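Local coordinates for pesticidal crystal protein Cry2Aa (Bacillus thuringiensis serovar kurstaki, PDB 1I5P) that binds to midgut epithelial cells of dipteran and lepidopteran larvae and promotes their colloid-osmotic lysis as an insecticidal delta-endotoxin, at residues A[282-287]-A[378-383]; A[429-434]-A[461-466]. All coordinates share one frame; numbering follows the deposited sequence.

Contact 1: A[282-287]-A[378-383]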
loop_
_atom_site.group_PDB
_atom_site.type_symbol
_atom_site.label_atom_id
_atom_site.label_comp_id
_atom_site.label_asym_id
_atom_site.label_seq_id
_atom_site.Cartn_x
_atom_site.Cartn_y
_atom_site.Cartn_z
ATOM N N PRO A 282 -14.092 -21.480 -9.364
ATOM C CA PRO A 282 -14.421 -21.630 -10.782
ATOM C C PRO A 282 -15.363 -20.592 -11.408
ATOM O O PRO A 282 -15.496 -20.551 -12.630
ATOM C CB PRO A 282 -15.014 -23.031 -10.831
ATOM C CG PRO A 282 -15.798 -23.060 -9.555
ATOM C CD PRO A 282 -14.791 -22.503 -8.561
ATOM N N GLN A 283 -16.023 -19.767 -10.596
ATOM C CA GLN A 283 -16.956 -18.765 -11.129
ATOM C C GLN A 283 -16.317 -17.522 -11.751
ATOM O O GLN A 283 -16.731 -17.070 -12.822
ATOM C CB GLN A 283 -17.946 -18.327 -10.044
ATOM C CG GLN A 283 -18.982 -19.375 -9.703
ATOM C CD GLN A 283 -20.068 -18.852 -8.789
ATOM O OE1 GLN A 283 -20.574 -17.747 -8.977
ATOM N NE2 GLN A 283 -20.440 -19.653 -7.797
ATOM N N GLN A 284 -15.319 -16.962 -11.081
ATOM C CA GLN A 284 -14.646 -15.769 -11.585
ATOM C C GLN A 284 -13.707 -16.187 -12.712
ATOM O O GLN A 284 -12.530 -16.452 -12.486
ATOM C CB GLN A 284 -13.880 -15.101 -10.444
ATOM C CG GLN A 284 -14.756 -14.830 -9.225
ATOM C CD GLN A 284 -14.832 -16.006 -8.258
ATOM O OE1 GLN A 284 -14.620 -17.158 -8.633
ATOM N NE2 GLN A 284 -15.150 -15.713 -7.001
ATOM N N THR A 285 -14.238 -16.217 -13.930
ATOM C CA THR A 285 -13.495 -16.677 -15.099
ATOM C C THR A 285 -12.861 -15.667 -16.046
ATOM O O THR A 285 -11.925 -16.005 -16.768
ATOM C CB THR A 285 -14.398 -17.574 -15.963
ATOM O OG1 THR A 285 -15.648 -16.903 -16.184
ATOM C CG2 THR A 285 -14.661 -18.897 -15.271
ATOM N N GLN A 286 -13.359 -14.441 -16.069
ATOM C CA GLN A 286 -12.806 -13.465 -16.992
ATOM C C GLN A 286 -11.301 -13.274 -16.842
ATOM O O GLN A 286 -10.770 -13.223 -15.735
ATOM C CB GLN A 286 -13.535 -12.132 -16.845
ATOM C CG GLN A 286 -13.100 -11.081 -17.843
ATOM C CD GLN A 286 -14.065 -9.915 -17.909
ATOM O OE1 GLN A 286 -14.860 -9.700 -16.996
ATOM N NE2 GLN A 286 -13.993 -9.149 -18.986
ATOM N N SER A 287 -10.619 -13.181 -17.977
ATOM C CA SER A 287 -9.177 -13.001 -17.985
ATOM C C SER A 287 -8.895 -11.537 -18.301
ATOM O O SER A 287 -9.616 -10.918 -19.079
ATOM C CB SER A 287 -8.543 -13.915 -19.043
ATOM O OG SER A 287 -7.135 -13.974 -18.905
ATOM N N LEU A 378 -13.912 -14.262 -0.245
ATOM C CA LEU A 378 -14.466 -13.953 -1.554
ATOM C C LEU A 378 -14.495 -15.114 -2.541
ATOM O O LEU A 378 -14.937 -14.956 -3.684
ATOM C CB LEU A 378 -13.660 -12.809 -2.162
ATOM C CG LEU A 378 -13.432 -11.608 -1.239
ATOM C CD1 LEU A 378 -12.304 -10.738 -1.785
ATOM C CD2 LEU A 378 -14.727 -10.814 -1.116
ATOM N N ASP A 379 -14.025 -16.273 -2.101
ATOM C CA ASP A 379 -13.970 -17.455 -2.957
ATOM C C ASP A 379 -15.339 -18.002 -3.341
ATOM O O ASP A 379 -16.334 -17.789 -2.642
ATOM C CB ASP A 379 -13.176 -18.574 -2.270
ATOM C CG ASP A 379 -11.694 -18.249 -2.127
ATOM O OD1 ASP A 379 -11.250 -17.193 -2.630
ATOM O OD2 ASP A 379 -10.972 -19.062 -1.519
ATOM N N SER A 380 -15.370 -18.703 -4.470
ATOM C CA SER A 380 -16.576 -19.351 -4.963
ATOM C C SER A 380 -16.177 -20.809 -5.134
ATOM O O SER A 380 -14.989 -21.135 -5.097
ATOM C CB SER A 380 -16.992 -18.786 -6.320
ATOM O OG SER A 380 -16.086 -19.203 -7.327
ATOM N N GLY A 381 -17.159 -21.680 -5.328
ATOM C CA GLY A 381 -16.859 -23.085 -5.509
ATOM C C GLY A 381 -18.082 -23.961 -5.719
ATOM O O GLY A 381 -19.228 -23.503 -5.657
ATOM N N THR A 382 -17.835 -25.239 -5.976
ATOM C CA THR A 382 -18.923 -26.173 -6.187
ATOM C C THR A 382 -18.719 -27.419 -5.353
ATOM O O THR A 382 -17.655 -28.033 -5.397
ATOM C CB THR A 382 -19.030 -26.593 -7.668
ATOM O OG1 THR A 382 -19.200 -25.430 -8.487
ATOM C CG2 THR A 382 -20.219 -27.526 -7.871
ATOM N N ASP A 383 -19.730 -27.775 -4.570
ATOM C CA ASP A 383 -19.666 -28.980 -3.761
ATOM C C ASP A 383 -20.536 -30.033 -4.437
ATOM O O ASP A 383 -21.603 -29.719 -4.965
ATOM C CB ASP A 383 -20.199 -28.730 -2.349
ATOM C CG ASP A 383 -19.413 -27.679 -1.596
ATOM O OD1 ASP A 383 -18.177 -27.624 -1.757
ATOM O OD2 ASP A 383 -20.038 -26.915 -0.826
HETATM O O HOH W 1 -19.590 -22.496 -8.601
HETATM O O HOH W 2 -16.031 -13.275 -5.242
#
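Pro282 and Gln283, in the loop after strand 275-278, lie beside Ser380 and Gly381 at the entry to strand 381-385, with Pro282 CA 6.0 Å from Gly381 CA and no backbone-to-backbone bond between the segments. The hydroxyl of Ser380 carries the contact. Its chi1 of 71° sets OG between the backbone N and the carbonyl carbon, where it faces the loop. OG gives its proton to Gln284 OE1 at 2.8 Å, tilted 29° from the amide plane, and accepts a weak bond from Gln283 N at 3.3 Å. Serine suits this place because one small hydroxyl can both donate and accept. Gln284 reaches it through a bend at chi2 (87°); its other amide atom, NE2, gives a proton to a water whose further link to Leu378 O is doubtfully short. Gln283 instead runs extended past Ser380, its NE2 3.8 Å from Ser380 CB. Beyond, that NE2 donates to a second water, 3.0 Å from Thr382 OG1 and weakly bonded to Gly381 O, while OE1 is hydrogen-bonded to Tyr463. The two long glutamine side chains carry their amides to the other segment, where water adds to the link. Pro282 lays CD against Gly381 CA at 3.7 Å. Around the contact, Asp379 binds the backbone N of Ser280 and that of Asn414, Gly381 pairs with Trp393 of strand 389-393, and Leu378 packs on Leu464 and Ser466. The loop itself meets strand 462-469 of the middle domain through Gln283 and Gln284, both on Tyr463.

Contact 2: A[429-434]-A[461-466]; sequences VPLVIR and RAYLVS
Val429 and Tyr463 form an antiparallel, hydrogen-bonded pair: Val429 N donates to Tyr463 O and Tyr463 N to Val429 O, both at 2.8 Å. Tyr463 is the side chain to follow. CB sits 3.6 Å from Val429 O, and a chi1 of -61° turns CG anti to the carbonyl carbon, beside the backbone N. CD1 passes Val429 O and comes near Leu431 N. CE1 then meets Leu431 twice, CA at 3.8 Å in the plane of the ring, at its edge, and CD1 at 3.9 Å. Leu431 CD1 also lies 4.1 Å from Tyr463 OH; the two side chains run side by side, pointing the same way. At the tip, OH is hydrogen-bonded to Gln283. Tyrosine suits the site because its ring offers a long apolar flank and its end a polar group; the branched leucine side chain sets one methyl, CD1, beside that flank. Pro430, which has no N-H to give, turns its CA toward Arg461 O in a CA-H...O contact of 3.1 Å. The Val429 side chain, on the same face of the sheet as that of Tyr463, packs with Val465 on Phe300 of helix 293-300. The chemistry divides the work: two short backbone bonds set the register at Val429 and Tyr463, and at Leu431 the contact is mainly apolar, with that residue lying along the Tyr463 ring edge.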
loop_
_atom_site.group_PDB
_atom_site.type_symbol
_atom_site.label_atom_id
_atom_site.label_comp_id
_atom_site.label_asym_id
_atom_site.label_seq_id
_atom_site.Cartn_x
_atom_site.Cartn_y
_atom_site.Cartn_z
ATOM N N VAL A 429 -16.788 -6.810 -9.110
ATOM C CA VAL A 429 -16.989 -6.854 -10.549
ATOM C C VAL A 429 -18.083 -7.855 -10.889
ATOM O O VAL A 429 -18.362 -8.774 -10.115
ATOM C CB VAL A 429 -15.698 -7.263 -11.300
ATOM C CG1 VAL A 429 -14.603 -6.244 -11.045
ATOM C CG2 VAL A 429 -15.246 -8.648 -10.857
ATOM N N PRO A 430 -18.748 -7.665 -12.037
ATOM C CA PRO A 430 -19.804 -8.598 -12.438
ATOM C C PRO A 430 -19.113 -9.788 -13.113
ATOM O O PRO A 430 -17.896 -9.763 -13.312
ATOM C CB PRO A 430 -20.617 -7.776 -13.430
ATOM C CG PRO A 430 -19.545 -6.999 -14.122
ATOM C CD PRO A 430 -18.725 -6.498 -12.936
ATOM N N LEU A 431 -19.874 -10.815 -13.482
ATOM C CA LEU A 431 -19.278 -11.980 -14.129
ATOM C C LEU A 431 -18.451 -11.564 -15.343
ATOM O O LEU A 431 -17.344 -12.059 -15.556
ATOM C CB LEU A 431 -20.360 -12.976 -14.560
ATOM C CG LEU A 431 -19.851 -14.254 -15.246
ATOM C CD1 LEU A 431 -18.940 -15.023 -14.300
ATOM C CD2 LEU A 431 -21.035 -15.118 -15.671
ATOM N N VAL A 432 -18.985 -10.640 -16.131
ATOM C CA VAL A 432 -18.286 -10.161 -17.317
ATOM C C VAL A 432 -18.340 -8.643 -17.402
ATOM O O VAL A 432 -19.422 -8.052 -17.417
ATOM C CB VAL A 432 -18.909 -10.737 -18.618
ATOM C CG1 VAL A 432 -18.095 -10.292 -19.824
ATOM C CG2 VAL A 432 -18.971 -12.256 -18.549
ATOM N N ILE A 433 -17.172 -8.014 -17.449
ATOM C CA ILE A 433 -17.094 -6.564 -17.564
ATOM C C ILE A 433 -17.029 -6.258 -19.054
ATOM O O ILE A 433 -16.193 -6.810 -19.766
ATOM C CB ILE A 433 -15.827 -6.004 -16.900
ATOM C CG1 ILE A 433 -15.807 -6.382 -15.419
ATOM C CG2 ILE A 433 -15.768 -4.490 -17.093
ATOM C CD1 ILE A 433 -14.500 -6.082 -14.726
ATOM N N ARG A 434 -17.915 -5.386 -19.520
ATOM C CA ARG A 434 -17.967 -5.015 -20.930
ATOM C C ARG A 434 -16.657 -4.361 -21.359
ATOM O O ARG A 434 -16.003 -3.690 -20.558
ATOM C CB ARG A 434 -19.129 -4.040 -21.169
ATOM C CG ARG A 434 -20.387 -4.372 -20.369
ATOM C CD ARG A 434 -21.609 -3.585 -20.839
ATOM N NE ARG A 434 -21.574 -2.151 -20.547
ATOM C CZ ARG A 434 -21.674 -1.195 -21.471
ATOM N NH1 ARG A 434 -21.801 -1.523 -22.750
ATOM N NH2 ARG A 434 -21.684 0.087 -21.122
ATOM N N ARG A 461 -24.178 -11.505 -11.698
ATOM C CA ARG A 461 -23.417 -11.851 -10.510
ATOM C C ARG A 461 -22.529 -10.699 -10.062
ATOM O O ARG A 461 -22.117 -9.865 -10.865
ATOM C CB ARG A 461 -22.542 -13.075 -10.788
ATOM C CG ARG A 461 -23.309 -14.374 -11.017
ATOM C CD ARG A 461 -23.838 -14.933 -9.716
ATOM N NE ARG A 461 -24.418 -16.264 -9.875
ATOM C CZ ARG A 461 -25.619 -16.510 -10.385
ATOM N NH1 ARG A 461 -26.392 -15.513 -10.794
ATOM N NH2 ARG A 461 -26.049 -17.760 -10.477
ATOM N N ALA A 462 -22.247 -10.663 -8.765
ATOM C CA ALA A 462 -21.384 -9.644 -8.190
ATOM C C ALA A 462 -20.287 -10.356 -7.408
ATOM O O ALA A 462 -20.575 -11.129 -6.501
ATOM C CB ALA A 462 -22.180 -8.733 -7.263
ATOM N N TYR A 463 -19.037 -10.107 -7.782
ATOM C CA TYR A 463 -17.894 -10.702 -7.102
ATOM C C TYR A 463 -17.109 -9.555 -6.479
ATOM O O TYR A 463 -16.500 -8.752 -7.180
ATOM C CB TYR A 463 -17.041 -11.488 -8.099
ATOM C CG TYR A 463 -17.812 -12.618 -8.751
ATOM C CD1 TYR A 463 -18.249 -12.526 -10.075
ATOM C CD2 TYR A 463 -18.133 -13.765 -8.028
ATOM C CE1 TYR A 463 -18.992 -13.559 -10.663
ATOM C CE2 TYR A 463 -18.873 -14.800 -8.600
ATOM C CZ TYR A 463 -19.298 -14.694 -9.914
ATOM O OH TYR A 463 -20.026 -15.731 -10.459
ATOM N N LEU A 464 -17.136 -9.491 -5.152
ATOM C CA LEU A 464 -16.495 -8.416 -4.411
ATOM C C LEU A 464 -14.983 -8.477 -4.280
ATOM O O LEU A 464 -14.369 -9.548 -4.329
ATOM C CB LEU A 464 -17.124 -8.308 -3.021
ATOM C CG LEU A 464 -18.654 -8.280 -3.040
ATOM C CD1 LEU A 464 -19.181 -8.049 -1.638
ATOM C CD2 LEU A 464 -19.140 -7.188 -3.985
ATOM N N VAL A 465 -14.408 -7.294 -4.107
ATOM C CA VAL A 465 -12.977 -7.103 -3.961
ATOM C C VAL A 465 -12.740 -6.315 -2.676
ATOM O O VAL A 465 -13.342 -5.258 -2.471
ATOM C CB VAL A 465 -12.420 -6.288 -5.156
ATOM C CG1 VAL A 465 -10.966 -5.887 -4.905
ATOM C CG2 VAL A 465 -12.557 -7.099 -6.444
ATOM N N SER A 466 -11.884 -6.829 -1.799
ATOM C CA SER A 466 -11.583 -6.109 -0.568
ATOM C C SER A 466 -10.296 -5.304 -0.778
ATOM O O SER A 466 -9.332 -5.792 -1.372
ATOM C CB SER A 466 -11.450 -7.075 0.622
ATOM O OG SER A 466 -10.516 -8.107 0.377
#

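How the contacts relate
Contact 1 closes before contact 2 opens along the chain, yet their centres lie about 11 Å apart, both in the middle domain, the beta prism of this three-domain toxin. Strand 462-469 relates them: it is the central strand of an antiparallel sheet, flanked by 275-278, which leads into the loop of contact 1, and by 422-430, which runs into contact 2. The two contacts touch directly. Gln283 OE1 and Tyr463 OH are 2.6 Å apart, Gln286 OE1 lies 2.9 Å from Ile433 N, both probable hydrogen bonds, and Leu431 CD1 packs on Gln283 O. The segments that follow both outer strands thus meet beside the sheet, while 378-383 leads into strand 381-385 of another sheet.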